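Probable chitinase A (PDB 4TX8) probably hydrolyses internal glycosidic bonds of chitin, as a family 18 endochitinase that also carries a carbohydrate-binding module. Local coordinates at residues Y293-L299 with E310-L316. Residues are numbered along the deposited sequence; the frame is centred on the assembly and turned at random.
Sequences YYNNGGL and EGSADML
The thioether of M315 reaches from the first turn of helix 313-325 into the bend of the loop 293-299. The CG of M315 lies anti to the backbone N (chi1 177°) and the chain beyond is fully extended, which carries CE to 3.7 Å from L299 CB and to 3.9 Å from Y293 CD1, at the edge of that ring near its plane. A flexible, unbranched thioether can thread between Y293 and L299, its methyl CE also resting on G297 O (3.5 Å). L316 CD2 lies 3.9 Å from Y293 CB, so that Y293, L299, M315 and L316 form one buried apolar cluster. The loop follows strand 288-292 of the GH18 TIM barrel, so the contact belongs to a beta-alpha connection. S312 is the N-cap of the helix, its OG accepting from M315 N. On the more polar side, the extended E310 chain is long enough to bring an acceptor to backbone N-H groups: OE2 lies 3.3 Å from both N295 N and G297 N. Water 1 donates to E310 OE2 (2.7 Å) and to G297 O while accepting from N296 N, and S358 OG is a further hydrogen-bond partner of OE2. G297 has positive phi (67°), a conformation glycine adopts readily, and the carboxylate lies close against it, E310 OE1 being 3.3 Å from G297 CA.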
loop_
_atom_site.group_PDB
_atom_site.type_symbol
_atom_site.label_atom_id
_atom_site.label_comp_id
_atom_site.label_asym_id
_atom_site.label_seq_id
_atom_site.Cartn_x
_atom_site.Cartn_y
_atom_site.Cartn_z
ATOM N N TYR A 293 2.978 -2.702 8.538
ATOM C CA TYR A 293 3.810 -2.802 9.727
ATOM C C TYR A 293 4.070 -1.419 10.308
ATOM O O TYR A 293 5.213 -1.048 10.578
ATOM C CB TYR A 293 5.121 -3.518 9.404
ATOM C CG TYR A 293 4.902 -4.934 8.932
ATOM C CD1 TYR A 293 4.680 -5.960 9.841
ATOM C CD2 TYR A 293 4.903 -5.247 7.578
ATOM C CE1 TYR A 293 4.467 -7.261 9.414
ATOM C CE2 TYR A 293 4.693 -6.541 7.144
ATOM C CZ TYR A 293 4.477 -7.544 8.065
ATOM O OH TYR A 293 4.269 -8.833 7.628
ATOM N N TYR A 294 2.998 -0.654 10.491
ATOM C CA TYR A 294 3.111 0.655 11.126
ATOM C C TYR A 294 1.862 1.000 11.924
ATOM O O TYR A 294 0.809 0.380 11.750
ATOM C CB TYR A 294 3.395 1.753 10.091
ATOM C CG TYR A 294 2.591 1.693 8.803
ATOM C CD1 TYR A 294 2.987 0.870 7.754
ATOM C CD2 TYR A 294 1.461 2.485 8.620
ATOM C CE1 TYR A 294 2.274 0.819 6.573
ATOM C CE2 TYR A 294 0.740 2.443 7.435
ATOM C CZ TYR A 294 1.154 1.605 6.418
ATOM O OH TYR A 294 0.453 1.548 5.238
ATOM N N ASN A 295 2.007 1.986 12.808
ATOM C CA ASN A 295 0.926 2.486 13.653
ATOM C C ASN A 295 0.405 1.477 14.674
ATOM O O ASN A 295 -0.602 1.732 15.321
ATOM C CB ASN A 295 -0.255 2.966 12.796
ATOM C CG ASN A 295 0.035 4.256 12.062
ATOM O OD1 ASN A 295 0.993 4.964 12.373
ATOM N ND2 ASN A 295 -0.807 4.578 11.088
ATOM N N ASN A 296 1.064 0.335 14.832
ATOM C CA ASN A 296 0.550 -0.663 15.769
ATOM C C ASN A 296 1.610 -1.286 16.678
ATOM O O ASN A 296 1.425 -2.383 17.204
ATOM C CB ASN A 296 -0.189 -1.762 15.002
ATOM C CG ASN A 296 -1.527 -1.289 14.459
ATOM O OD1 ASN A 296 -2.528 -1.273 15.174
ATOM N ND2 ASN A 296 -1.545 -0.885 13.195
ATOM N N GLY A 297 2.708 -0.569 16.880
ATOM C CA GLY A 297 3.754 -1.027 17.774
ATOM C C GLY A 297 4.460 -2.263 17.251
ATOM O O GLY A 297 4.359 -2.592 16.066
ATOM N N GLY A 298 5.164 -2.953 18.145
ATOM C CA GLY A 298 5.978 -4.098 17.782
ATOM C C GLY A 298 5.182 -5.340 17.445
ATOM O O GLY A 298 3.954 -5.346 17.504
ATOM N N LEU A 299 5.896 -6.406 17.104
ATOM C CA LEU A 299 5.271 -7.630 16.622
ATOM C C LEU A 299 5.834 -8.866 17.310
ATOM O O LEU A 299 7.046 -9.076 17.325
ATOM C CB LEU A 299 5.460 -7.747 15.111
ATOM C CG LEU A 299 4.894 -8.998 14.439
ATOM C CD1 LEU A 299 3.380 -9.006 14.534
ATOM C CD2 LEU A 299 5.347 -9.065 12.991
ATOM N N GLU A 310 9.323 -2.200 16.313
ATOM C CA GLU A 310 8.720 -1.436 15.236
ATOM C C GLU A 310 9.788 -0.609 14.526
ATOM O O GLU A 310 10.594 0.063 15.168
ATOM C CB GLU A 310 7.612 -0.535 15.785
ATOM C CG GLU A 310 6.589 -0.113 14.756
ATOM C CD GLU A 310 5.516 0.789 15.335
ATOM O OE1 GLU A 310 5.695 1.287 16.468
ATOM O OE2 GLU A 310 4.491 0.999 14.657
ATOM N N GLY A 311 9.800 -0.671 13.199
ATOM C CA GLY A 311 10.774 0.065 12.416
ATOM C C GLY A 311 12.039 -0.723 12.144
ATOM O O GLY A 311 12.973 -0.214 11.525
ATOM N N SER A 312 12.079 -1.968 12.606
ATOM C CA SER A 312 13.241 -2.816 12.358
ATOM C C SER A 312 13.030 -3.708 11.139
ATOM O O SER A 312 11.901 -4.047 10.782
ATOM C CB SER A 312 13.564 -3.681 13.581
ATOM O OG SER A 312 12.671 -4.776 13.685
ATOM N N ALA A 313 14.139 -4.062 10.499
ATOM C CA ALA A 313 14.161 -5.029 9.416
ATOM C C ALA A 313 13.688 -6.388 9.906
ATOM O O ALA A 313 12.978 -7.094 9.195
ATOM C CB ALA A 313 15.555 -5.134 8.835
ATOM N N ASP A 314 14.095 -6.750 11.119
ATOM C CA ASP A 314 13.676 -8.007 11.730
ATOM C C ASP A 314 12.152 -8.155 11.744
ATOM O O ASP A 314 11.624 -9.229 11.424
ATOM C CB ASP A 314 14.216 -8.119 13.157
ATOM C CG ASP A 314 15.634 -8.678 13.218
ATOM O OD1 ASP A 314 16.103 -9.285 12.228
ATOM O OD2 ASP A 314 16.271 -8.520 14.283
ATOM N N MET A 315 11.449 -7.083 12.106
ATOM C CA MET A 315 9.989 -7.123 12.143
ATOM C C MET A 315 9.418 -7.349 10.752
ATOM O O MET A 315 8.467 -8.105 10.571
ATOM C CB MET A 315 9.426 -5.833 12.750
ATOM C CG MET A 315 7.900 -5.738 12.763
ATOM S SD MET A 315 7.234 -4.395 13.740
ATOM C CE MET A 315 5.501 -4.517 13.382
ATOM N N LEU A 316 10.014 -6.695 9.766
ATOM C CA LEU A 316 9.583 -6.869 8.388
ATOM C C LEU A 316 9.846 -8.301 7.928
ATOM O O LEU A 316 8.995 -8.932 7.304
ATOM C CB LEU A 316 10.292 -5.879 7.465
ATOM C CG LEU A 316 10.113 -4.399 7.802
ATOM C CD1 LEU A 316 10.845 -3.543 6.783
ATOM C CD2 LEU A 316 8.637 -4.027 7.865
HETATM O O HOH W 1 3.204 -1.223 13.755
#